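Local coordinates for protein putative RnfG subunit of electron transport complex (Thermotoga maritima, PDB 3DCZ) that probably serves as the FMN-binding G subunit of the membrane-bound Rnf complex, which is thought to couple electron transfer to ion translocation across the membrane, at residues A[27-32]-A[46-51]; A[54-59]-A[72-77]; A[62-67]-A[195-200]. All coordinates share one frame; numbering follows the deposited sequence. Where two conformers were deposited one is given.

Contact 1. Residues A[27-32]-A[46-51]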
loop_
_atom_site.group_PDB
_atom_site.type_symbol
_atom_site.label_atom_id
_atom_site.label_comp_id
_atom_site.label_asym_id
_atom_site.label_seq_id
_atom_site.Cartn_x
_atom_site.Cartn_y
_atom_site.Cartn_z
ATOM N N ALA A 27 -5.982 -0.967 -9.984
ATOM C CA ALA A 27 -5.053 -0.832 -8.858
ATOM C C ALA A 27 -5.367 -1.782 -7.721
ATOM O O ALA A 27 -4.459 -2.368 -7.118
ATOM C CB ALA A 27 -4.988 0.633 -8.337
ATOM N N ILE A 28 -6.654 -1.908 -7.380
ATOM C CA ILE A 28 -7.034 -2.783 -6.283
ATOM C C ILE A 28 -6.711 -4.233 -6.658
ATOM O O ILE A 28 -6.190 -4.994 -5.838
ATOM C CB ILE A 28 -8.511 -2.608 -5.960
ATOM C CG1 ILE A 28 -8.720 -1.203 -5.418
ATOM C CG2 ILE A 28 -9.014 -3.706 -4.954
ATOM C CD1 ILE A 28 -10.228 -0.815 -5.205
ATOM N N LYS A 29 -7.000 -4.607 -7.890
ATOM C CA LYS A 29 -6.646 -5.952 -8.384
ATOM C C LYS A 29 -5.133 -6.163 -8.303
ATOM O O LYS A 29 -4.662 -7.206 -7.811
ATOM C CB LYS A 29 -7.112 -6.140 -9.837
ATOM C CG LYS A 29 -8.601 -6.289 -10.003
ATOM C CD LYS A 29 -9.004 -6.332 -11.477
ATOM C CE LYS A 29 -10.465 -6.591 -11.640
ATOM N NZ LYS A 29 -10.745 -6.777 -13.081
ATOM N N PHE A 30 -4.361 -5.163 -8.741
ATOM C CA PHE A 30 -2.906 -5.308 -8.736
ATOM C C PHE A 30 -2.352 -5.568 -7.337
ATOM O O PHE A 30 -1.527 -6.485 -7.137
ATOM C CB PHE A 30 -2.217 -4.072 -9.300
ATOM C CG PHE A 30 -0.729 -4.176 -9.238
ATOM C CD1 PHE A 30 -0.031 -4.863 -10.209
ATOM C CD2 PHE A 30 -0.015 -3.612 -8.186
ATOM C CE1 PHE A 30 1.308 -4.985 -10.139
ATOM C CE2 PHE A 30 1.330 -3.774 -8.072
ATOM C CZ PHE A 30 2.018 -4.437 -9.092
ATOM N N VAL A 31 -2.841 -4.804 -6.346
ATOM C CA VAL A 31 -2.272 -4.903 -4.995
ATOM C C VAL A 31 -2.697 -6.177 -4.270
ATOM O O VAL A 31 -2.154 -6.530 -3.198
ATOM C CB VAL A 31 -2.545 -3.627 -4.141
ATOM C CG1 VAL A 31 -1.853 -2.381 -4.820
ATOM C CG2 VAL A 31 -4.009 -3.405 -3.931
ATOM N N LEU A 32 -3.668 -6.869 -4.870
ATOM C CA LEU A 32 -4.124 -8.175 -4.394
ATOM C C LEU A 32 -3.464 -9.337 -5.128
ATOM O O LEU A 32 -3.841 -10.483 -4.920
ATOM C CB LEU A 32 -5.642 -8.261 -4.403
ATOM C CG LEU A 32 -6.362 -7.503 -3.271
ATOM C CD1 LEU A 32 -7.847 -7.335 -3.627
ATOM C CD2 LEU A 32 -6.206 -8.216 -1.931
ATOM N N GLU A 46 -14.147 -12.043 -7.860
ATOM C CA GLU A 46 -14.491 -11.819 -6.469
ATOM C C GLU A 46 -14.031 -10.424 -6.048
ATOM O O GLU A 46 -14.730 -9.715 -5.348
ATOM C CB GLU A 46 -13.899 -12.886 -5.553
ATOM C CG GLU A 46 -14.272 -12.733 -4.062
ATOM C CD GLU A 46 -13.676 -13.816 -3.145
ATOM O OE1 GLU A 46 -13.465 -14.955 -3.615
ATOM O OE2 GLU A 46 -13.431 -13.536 -1.935
ATOM N N ILE A 47 -12.841 -10.025 -6.465
ATOM C CA ILE A 47 -12.384 -8.677 -6.131
ATOM C C ILE A 47 -13.369 -7.625 -6.665
ATOM O O ILE A 47 -13.770 -6.727 -5.925
ATOM C CB ILE A 47 -10.968 -8.382 -6.673
ATOM C CG1 ILE A 47 -9.914 -9.295 -6.003
ATOM C CG2 ILE A 47 -10.646 -6.907 -6.507
ATOM C CD1 ILE A 47 -8.531 -9.231 -6.674
ATOM N N GLU A 48 -13.761 -7.747 -7.936
ATOM C CA GLU A 48 -14.733 -6.845 -8.560
ATOM C C GLU A 48 -16.032 -6.790 -7.758
ATOM O O GLU A 48 -16.544 -5.697 -7.481
ATOM C CB GLU A 48 -15.058 -7.298 -9.994
ATOM C CG GLU A 48 -13.937 -7.147 -10.998
ATOM C CD GLU A 48 -14.091 -8.067 -12.224
ATOM O OE1 GLU A 48 -15.167 -8.703 -12.399
ATOM O OE2 GLU A 48 -13.126 -8.167 -13.012
ATOM N N GLU A 49 -16.536 -7.957 -7.366
ATOM C CA GLU A 49 -17.801 -8.029 -6.644
ATOM C C GLU A 49 -17.701 -7.341 -5.283
ATOM O O GLU A 49 -18.599 -6.578 -4.893
ATOM C CB GLU A 49 -18.254 -9.479 -6.504
ATOM C CG GLU A 49 -18.733 -10.062 -7.840
ATOM C CD GLU A 49 -18.959 -11.562 -7.808
ATOM O OE1 GLU A 49 -18.755 -12.188 -6.745
ATOM O OE2 GLU A 49 -19.345 -12.116 -8.857
ATOM N N ILE A 50 -16.605 -7.592 -4.574
ATOM C CA ILE A 50 -16.399 -6.988 -3.259
ATOM C C ILE A 50 -16.267 -5.469 -3.369
ATOM O O ILE A 50 -16.834 -4.701 -2.587
ATOM C CB ILE A 50 -15.195 -7.635 -2.525
ATOM C CG1 ILE A 50 -15.537 -9.064 -2.074
ATOM C CG2 ILE A 50 -14.739 -6.770 -1.335
ATOM C CD1 ILE A 50 -14.296 -9.811 -1.614
ATOM N N VAL A 51 -15.496 -5.005 -4.334
ATOM C CA VAL A 51 -15.343 -3.572 -4.513
ATOM C C VAL A 51 -16.690 -2.911 -4.844
ATOM O O VAL A 51 -17.041 -1.867 -4.253
ATOM C CB VAL A 51 -14.303 -3.274 -5.624
ATOM C CG1 VAL A 51 -14.342 -1.824 -5.984
ATOM C CG2 VAL A 51 -12.884 -3.708 -5.156
#

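Contact 2. Residues A[54-59]-A[72-77]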
loop_
_atom_site.group_PDB
_atom_site.type_symbol
_atom_site.label_atom_id
_atom_site.label_comp_id
_atom_site.label_asym_id
_atom_site.label_seq_id
_atom_site.Cartn_x
_atom_site.Cartn_y
_atom_site.Cartn_z
ATOM N N THR A 54 -18.972 -3.024 -1.692
ATOM C CA THR A 54 -18.488 -2.131 -0.642
ATOM C C THR A 54 -18.708 -0.674 -1.054
ATOM O O THR A 54 -19.037 0.167 -0.224
ATOM C CB THR A 54 -16.996 -2.369 -0.368
ATOM O OG1 THR A 54 -16.755 -3.750 -0.060
ATOM C CG2 THR A 54 -16.502 -1.527 0.793
ATOM N N GLY A 55 -18.485 -0.400 -2.336
ATOM C CA GLY A 55 -18.687 0.904 -2.919
ATOM C C GLY A 55 -17.423 1.337 -3.629
ATOM O O GLY A 55 -16.338 1.277 -3.056
ATOM N N ILE A 56 -17.556 1.760 -4.888
ATOM C CA ILE A 56 -16.405 2.137 -5.701
ATOM C C ILE A 56 -16.019 3.604 -5.501
ATOM O O ILE A 56 -14.963 4.035 -5.958
ATOM C CB ILE A 56 -16.684 1.862 -7.218
ATOM C CG1 ILE A 56 -15.404 1.882 -8.071
ATOM C CG2 ILE A 56 -17.661 2.904 -7.757
ATOM C CD1 ILE A 56 -14.198 1.095 -7.654
ATOM N N GLU A 57 -16.859 4.370 -4.807
ATOM C CA GLU A 57 -16.520 5.744 -4.493
ATOM C C GLU A 57 -15.231 5.823 -3.689
ATOM O O GLU A 57 -14.795 4.836 -3.106
ATOM C CB GLU A 57 -17.637 6.395 -3.681
ATOM C CG GLU A 57 -17.648 6.078 -2.187
ATOM C CD GLU A 57 -18.317 4.787 -1.775
ATOM O OE1 GLU A 57 -18.849 4.062 -2.622
ATOM O OE2 GLU A 57 -18.329 4.539 -0.550
ATOM N N THR A 58 -14.622 6.997 -3.713
ATOM C CA THR A 58 -13.498 7.306 -2.813
ATOM C C THR A 58 -13.954 8.401 -1.871
ATOM O O THR A 58 -14.402 9.447 -2.319
ATOM C CB THR A 58 -12.218 7.691 -3.578
ATOM O OG1 THR A 58 -11.786 6.555 -4.351
ATOM C CG2 THR A 58 -11.094 8.107 -2.643
ATOM N N VAL A 59 -13.841 8.103 -0.577
ATOM C CA VAL A 59 -14.235 8.998 0.503
ATOM C C VAL A 59 -13.084 9.156 1.499
ATOM O O VAL A 59 -12.251 8.274 1.628
ATOM C CB VAL A 59 -15.478 8.461 1.224
ATOM C CG1 VAL A 59 -16.668 8.526 0.301
ATOM C CG2 VAL A 59 -15.239 7.016 1.709
ATOM N N PRO A 72 -13.535 3.635 0.707
ATOM C CA PRO A 72 -13.744 2.669 1.760
ATOM C C PRO A 72 -12.563 1.790 2.081
ATOM O O PRO A 72 -11.669 1.597 1.261
ATOM C CB PRO A 72 -14.852 1.754 1.167
ATOM C CG PRO A 72 -15.495 2.526 0.148
ATOM C CD PRO A 72 -14.472 3.449 -0.418
ATOM N N LEU A 73 -12.587 1.238 3.293
ATOM C CA LEU A 73 -11.660 0.184 3.666
ATOM C C LEU A 73 -12.213 -1.080 2.995
ATOM O O LEU A 73 -13.269 -1.575 3.386
ATOM C CB LEU A 73 -11.665 0.033 5.191
ATOM C CG LEU A 73 -10.782 -1.083 5.713
ATOM C CD1 LEU A 73 -9.336 -0.903 5.279
ATOM C CD2 LEU A 73 -10.894 -1.166 7.218
ATOM N N TYR A 74 -11.531 -1.608 1.994
ATOM C CA TYR A 74 -11.951 -2.843 1.343
ATOM C C TYR A 74 -11.304 -4.025 2.058
ATOM O O TYR A 74 -10.087 -4.025 2.286
ATOM C CB TYR A 74 -11.503 -2.866 -0.120
ATOM C CG TYR A 74 -12.091 -1.743 -0.926
ATOM C CD1 TYR A 74 -13.407 -1.781 -1.365
ATOM C CD2 TYR A 74 -11.331 -0.639 -1.249
ATOM C CE1 TYR A 74 -13.948 -0.736 -2.132
ATOM C CE2 TYR A 74 -11.855 0.412 -1.997
ATOM C CZ TYR A 74 -13.160 0.362 -2.449
ATOM O OH TYR A 74 -13.745 1.404 -3.192
ATOM N N GLU A 75 -12.119 -5.020 2.401
ATOM C CA GLU A 75 -11.674 -6.201 3.122
ATOM C C GLU A 75 -11.766 -7.439 2.270
ATOM O O GLU A 75 -12.743 -7.615 1.526
ATOM C CB GLU A 75 -12.585 -6.441 4.291
ATOM C CG GLU A 75 -12.613 -5.311 5.304
ATOM C CD GLU A 75 -13.446 -5.673 6.510
ATOM O OE1 GLU A 75 -12.896 -6.332 7.407
ATOM O OE2 GLU A 75 -14.640 -5.347 6.556
ATOM N N PHE A 76 -10.767 -8.299 2.404
ATOM C CA PHE A 76 -10.705 -9.539 1.634
ATOM C C PHE A 76 -10.156 -10.636 2.528
ATOM O O PHE A 76 -9.577 -10.365 3.588
ATOM C CB PHE A 76 -9.816 -9.396 0.385
ATOM C CG PHE A 76 -10.161 -8.233 -0.480
ATOM C CD1 PHE A 76 -9.623 -6.981 -0.215
ATOM C CD2 PHE A 76 -11.038 -8.369 -1.539
ATOM C CE1 PHE A 76 -9.949 -5.877 -1.014
ATOM C CE2 PHE A 76 -11.382 -7.266 -2.330
ATOM C CZ PHE A 76 -10.833 -6.025 -2.061
ATOM N N VAL A 77 -10.371 -11.868 2.078
ATOM C CA VAL A 77 -9.722 -13.061 2.633
ATOM C C VAL A 77 -8.948 -13.718 1.500
ATOM O O VAL A 77 -9.513 -14.043 0.439
ATOM C CB VAL A 77 -10.735 -14.058 3.244
ATOM C CG1 VAL A 77 -9.983 -15.279 3.836
ATOM C CG2 VAL A 77 -11.578 -13.366 4.321
HETATM O O HOH W 1 -15.101 -4.865 1.904
#

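Contact 3. Residues A[62-67]-A[195-200]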
loop_
_atom_site.group_PDB
_atom_site.type_symbol
_atom_site.label_atom_id
_atom_site.label_comp_id
_atom_site.label_asym_id
_atom_site.label_seq_id
_atom_site.Cartn_x
_atom_site.Cartn_y
_atom_site.Cartn_z
ATOM N N LYS A 62 -9.861 9.456 7.224
ATOM C CA LYS A 62 -9.229 10.242 8.289
ATOM C C LYS A 62 -8.196 11.187 7.715
ATOM O O LYS A 62 -7.424 10.805 6.809
ATOM C CB LYS A 62 -8.556 9.351 9.322
ATOM C CG LYS A 62 -8.018 10.127 10.515
ATOM C CD LYS A 62 -7.913 9.218 11.739
ATOM C CE LYS A 62 -7.339 9.976 12.949
ATOM N NZ LYS A 62 -7.490 9.166 14.203
ATOM N N GLU A 63 -8.220 12.427 8.198
ATOM C CA GLU A 63 -7.236 13.398 7.849
ATOM C C GLU A 63 -6.215 13.492 8.978
ATOM O O GLU A 63 -6.611 13.606 10.139
ATOM C CB GLU A 63 -7.908 14.785 7.619
ATOM C CG GLU A 63 -6.976 15.815 7.053
ATOM C CD GLU A 63 -7.551 17.217 6.911
ATOM O OE1 GLU A 63 -8.687 17.460 7.336
ATOM O OE2 GLU A 63 -6.780 18.087 6.430
ATOM N N TYR A 64 -4.938 13.477 8.613
ATOM C CA TYR A 64 -3.808 13.647 9.519
ATOM C C TYR A 64 -3.019 14.900 9.144
ATOM O O TYR A 64 -3.149 15.430 8.035
ATOM C CB TYR A 64 -2.876 12.440 9.422
ATOM C CG TYR A 64 -3.481 11.114 9.827
ATOM C CD1 TYR A 64 -3.454 10.684 11.142
ATOM C CD2 TYR A 64 -4.107 10.285 8.876
ATOM C CE1 TYR A 64 -3.978 9.472 11.514
ATOM C CE2 TYR A 64 -4.620 9.068 9.242
ATOM C CZ TYR A 64 -4.546 8.642 10.547
ATOM O OH TYR A 64 -5.077 7.433 10.968
ATOM N N LYS A 65 -2.111 15.337 10.024
ATOM C CA LYS A 65 -1.314 16.512 9.707
ATOM C C LYS A 65 -0.563 16.353 8.392
ATOM O O LYS A 65 -0.397 17.306 7.639
ATOM C CB LYS A 65 -0.334 16.853 10.846
ATOM C CG LYS A 65 0.371 18.155 10.674
ATOM N N GLU A 66 -0.090 15.146 8.131
ATOM C CA GLU A 66 0.846 14.870 7.064
ATOM C C GLU A 66 0.210 14.259 5.825
ATOM O O GLU A 66 0.892 13.999 4.844
ATOM C CB GLU A 66 1.916 13.896 7.576
ATOM C CG GLU A 66 2.610 14.382 8.837
ATOM C CD GLU A 66 4.011 14.771 8.566
ATOM O OE1 GLU A 66 4.838 13.844 8.432
ATOM O OE2 GLU A 66 4.280 15.980 8.484
ATOM N N GLY A 67 -1.102 13.994 5.866
ATOM C CA GLY A 67 -1.757 13.431 4.698
ATOM C C GLY A 67 -3.155 12.947 5.039
ATOM O O GLY A 67 -3.687 13.251 6.114
ATOM N N LEU A 195 1.777 5.709 2.749
ATOM C CA LEU A 195 1.825 4.312 3.217
ATOM C C LEU A 195 1.870 4.252 4.754
ATOM O O LEU A 195 1.144 3.476 5.387
ATOM C CB LEU A 195 3.039 3.599 2.600
ATOM C CG LEU A 195 2.867 3.307 1.112
ATOM C CD1 LEU A 195 4.197 2.779 0.542
ATOM C CD2 LEU A 195 1.692 2.310 0.842
ATOM N N ASN A 196 2.711 5.092 5.351
ATOM C CA ASN A 196 2.807 5.140 6.782
ATOM C C ASN A 196 1.481 5.555 7.439
ATOM O O ASN A 196 1.102 5.057 8.492
ATOM C CB ASN A 196 3.915 6.093 7.202
ATOM C CG ASN A 196 5.299 5.494 7.088
ATOM O OD1 ASN A 196 5.476 4.269 7.234
ATOM N ND2 ASN A 196 6.291 6.352 6.891
ATOM N N LEU A 197 0.774 6.501 6.829
ATOM C CA LEU A 197 -0.524 6.897 7.350
ATOM C C LEU A 197 -1.569 5.804 7.257
ATOM O O LEU A 197 -2.396 5.636 8.170
ATOM C CB LEU A 197 -1.012 8.179 6.658
ATOM C CG LEU A 197 -0.213 9.445 6.973
ATOM C CD1 LEU A 197 -0.755 10.589 6.122
ATOM C CD2 LEU A 197 -0.300 9.713 8.459
HETATM N N MSE A 198 -1.588 5.088 6.135
HETATM C CA MSE A 198 -2.528 3.995 5.968
HETATM C C MSE A 198 -2.297 2.920 7.034
HETATM O O MSE A 198 -3.234 2.382 7.606
HETATM C CB MSE A 198 -2.398 3.418 4.549
HETATM C CG MSE A 198 -3.141 4.224 3.520
HETATM SE SE MSE A 198 -2.902 3.363 1.740
HETATM C CE MSE A 198 -1.716 4.552 1.545
ATOM N N TYR A 199 -1.025 2.642 7.309
ATOM C CA TYR A 199 -0.671 1.698 8.377
ATOM C C TYR A 199 -1.146 2.198 9.742
ATOM O O TYR A 199 -1.749 1.437 10.511
ATOM C CB TYR A 199 0.819 1.436 8.364
ATOM C CG TYR A 199 1.288 0.539 9.481
ATOM C CD1 TYR A 199 1.040 -0.851 9.460
ATOM C CD2 TYR A 199 2.006 1.061 10.556
ATOM C CE1 TYR A 199 1.492 -1.665 10.507
ATOM C CE2 TYR A 199 2.441 0.240 11.591
ATOM C CZ TYR A 199 2.185 -1.116 11.549
ATOM O OH TYR A 199 2.680 -1.925 12.581
ATOM N N ARG A 200 -0.914 3.482 10.026
ATOM C CA ARG A 200 -1.402 4.068 11.257
ATOM C C ARG A 200 -2.892 3.870 11.406
ATOM O O ARG A 200 -3.372 3.461 12.451
ATOM C CB ARG A 200 -1.089 5.531 11.302
ATOM C CG ARG A 200 0.256 5.832 11.819
ATOM C CD ARG A 200 0.405 7.346 11.945
ATOM N NE ARG A 200 -0.535 7.977 12.870
ATOM C CZ ARG A 200 -0.639 9.302 13.059
ATOM N NH1 ARG A 200 0.076 10.154 12.333
ATOM N NH2 ARG A 200 -1.461 9.781 13.945
#

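Contact 1. Residues A[27-32]-A[46-51]
Lys29 and Ile47 mark the closest backbone approach, their CA atoms 6.7 Å apart, where the axis of helix 27-31 passes that of helix 46-51 at 10.3 Å with an angle of 128° between their N-to-C directions. The two helices therefore run more nearly antiparallel than parallel, and apolar side chains fill the space between them. Ile47 has the largest share of this packing. Its CG2 lies 3.9 Å from Ile28 CG2, the two isoleucines lying alongside and pointing opposite ways, and the same methyl is near Lys29 CG. Its CG1 branch runs to Leu32: Ile47 CD1 rests 3.7 Å from Leu32 CD1 and also touches Leu32 CB. The branching of Ile47 thus lets one residue meet both ends of the facing segment. Val51, one turn further along, meets Ile28 tip to tip, with 3.9 Å between Val51 CG2 and Ile28 CG2, and the same valine methyl also reaches Ile28 CD1. Strand 67-77 adjoins this packing: Tyr74 touches Ile28 and Val51, and Phe76 touches Leu32.

The polar part lies beside the apolar one. Lys29 CG sits anti to the carbonyl carbon (chi1 -72°), and from there the extended chain carries NZ to Glu48 OE2 at 2.8 Å, a hydrogen-bonded salt bridge. NZ approaches on the anti lone pair, away from the other carboxylate oxygen, while Lys29 CE packs 3.6 Å from Glu48 CG. A second salt bridge joins the same ammonium to Glu44. With two carboxylates around one lysine, its positive charge is probably stabilised, and the partly exposed pair Lys29 and Glu48 borders a buried hydrocarbon interior made by Ile28, Leu32, Ile47 and Val51.

Contact 2. Residues A[54-59]-A[72-77]
Tyr74 and Thr54 meet through their first torsions: Tyr74 CG stands anti to its carbonyl carbon (chi1 -61°), and the ring beyond it reaches the 54-59 segment with its OH, while Thr54 CG2 stands anti to its own backbone N, which sets it beside Pro72 CB and Tyr74 CD1. The motif is a helix-to-strand connection, in which a glycine with positive phi ends helix 44-54 and the loop 55-58 leads to strand 59-64, an outer strand of the antiparallel sheet, paired with strand 67-77. Gly55 has phi 127°, where a CB would collide with the carbonyl oxygen of Thr54. Its own carbonyl accepts the phenol: Tyr74 OH donates to Gly55 O at 2.6 Å, lying in the carbonyl plane, and the angle at Gly55 O between its carbonyl carbon and the phenol oxygen is 149°. Lys24 NZ also hydrogen-bonds Tyr74 OH and reaches Ile56 O and Thr58 OG1 of the same loop.

Thr54 CB lies 3.8 Å from Tyr74 CD1, an oblique approach to the ring, while Thr54 CG2 and Pro72 CB come within 3.7 Å. Pro72, preceded by a cis peptide bond, has backbone oxygens along its ring: Glu57 O is 3.0 Å from Pro72 CD, and Gly55 O is near CG. The Glu57 side chain bends at its second torsion and crosses the proline obliquely, OE2 coming to 3.5 Å from Pro72 CG. A phenylalanine in place of Tyr74 would probably leave Gly55 O without its hydroxyl donor and Lys24 NZ with one partner fewer, so that the loop would be less firmly fixed to the strand. At the other end of the contact, Thr54 OG1, itself bonded to Ile50 O, accepts a hydrogen bond from a water that in turn accepts one from Glu75 N at 3.0 Å.

Contact 3. Residues A[62-67]-A[195-200]
Leu197 lays its CD2 methyl over one face of the Tyr64 ring, 4.1 Å from the centroid and 27° off the ring normal, a CH-pi contact. The methyl sits nearer the CB end of the ring, with Tyr64 CG its closest atom at 3.7 Å. On the opposite face Lys62 CG lies 3.7 Å above the plane, nearer the ring's edge than its centre, so the tyrosine is held between a leucine of the helix and a lysine of its own strand.

The other branch of Leu197 meets the turn. CD1 stands 3.3 Å from Gly67 CA, and a side chain on that glycine would run into the methyl. The absence of one thus lets the helix come this near. Tyr64 to Gly67 is a type I beta turn, with Tyr64 N donating to Gly67 O and a weak return bond from Gly67 N to Tyr64 O.

Arg200, one turn along the helix, bends at its third torsion (chi3 61°), which sets the position of NE. Beyond it, a face of the guanidinium lies against Tyr64 CD1 and CE1, NH2 being 3.5 Å from CE1. The two planes are 57° apart, which excludes parallel stacking. Lys62 NZ stands 6.1 Å from Arg200 NH2, and the likely repulsion of these charges may be eased by Glu204, which makes a salt bridge with Lys62 NZ and a hydrogen bond with Tyr64 OH.

Met198, a selenomethionine here, points away from the turn and touches Ala102 and Phe104 of strand 98-107. The whole is a tight two-residue beta hairpin, strands 59-64 and 67-77, whose tip packs on helix 188-206 where that helix lies against the antiparallel sheet of this FMN-binding-family protein.

In the fold
Contacts 1 and 2 are continuous: their centres are 9 Å apart, and Val51 CG1 packs 3.4 Å from Ile56 CD1 while Ile50 CG2 meets Phe76 CE2. Contact 3 stands off, its centre about 17 Å from that of contact 2 and about 22 Å from that of contact 1, but strands 59-64 and 67-77 connect it to contact 2 through one sheet. Helices 22-31 and 188-206 lie on opposite faces: Val31 touches Val101 and Cys103, whereas Met198 touches the alternate Ala102 and Phe104. Thr185, predicted to carry FMN through a phosphoryl link not present here, falls in unmodelled residues 181-186, just before helix 188-206, on which contact 3 packs the hairpin.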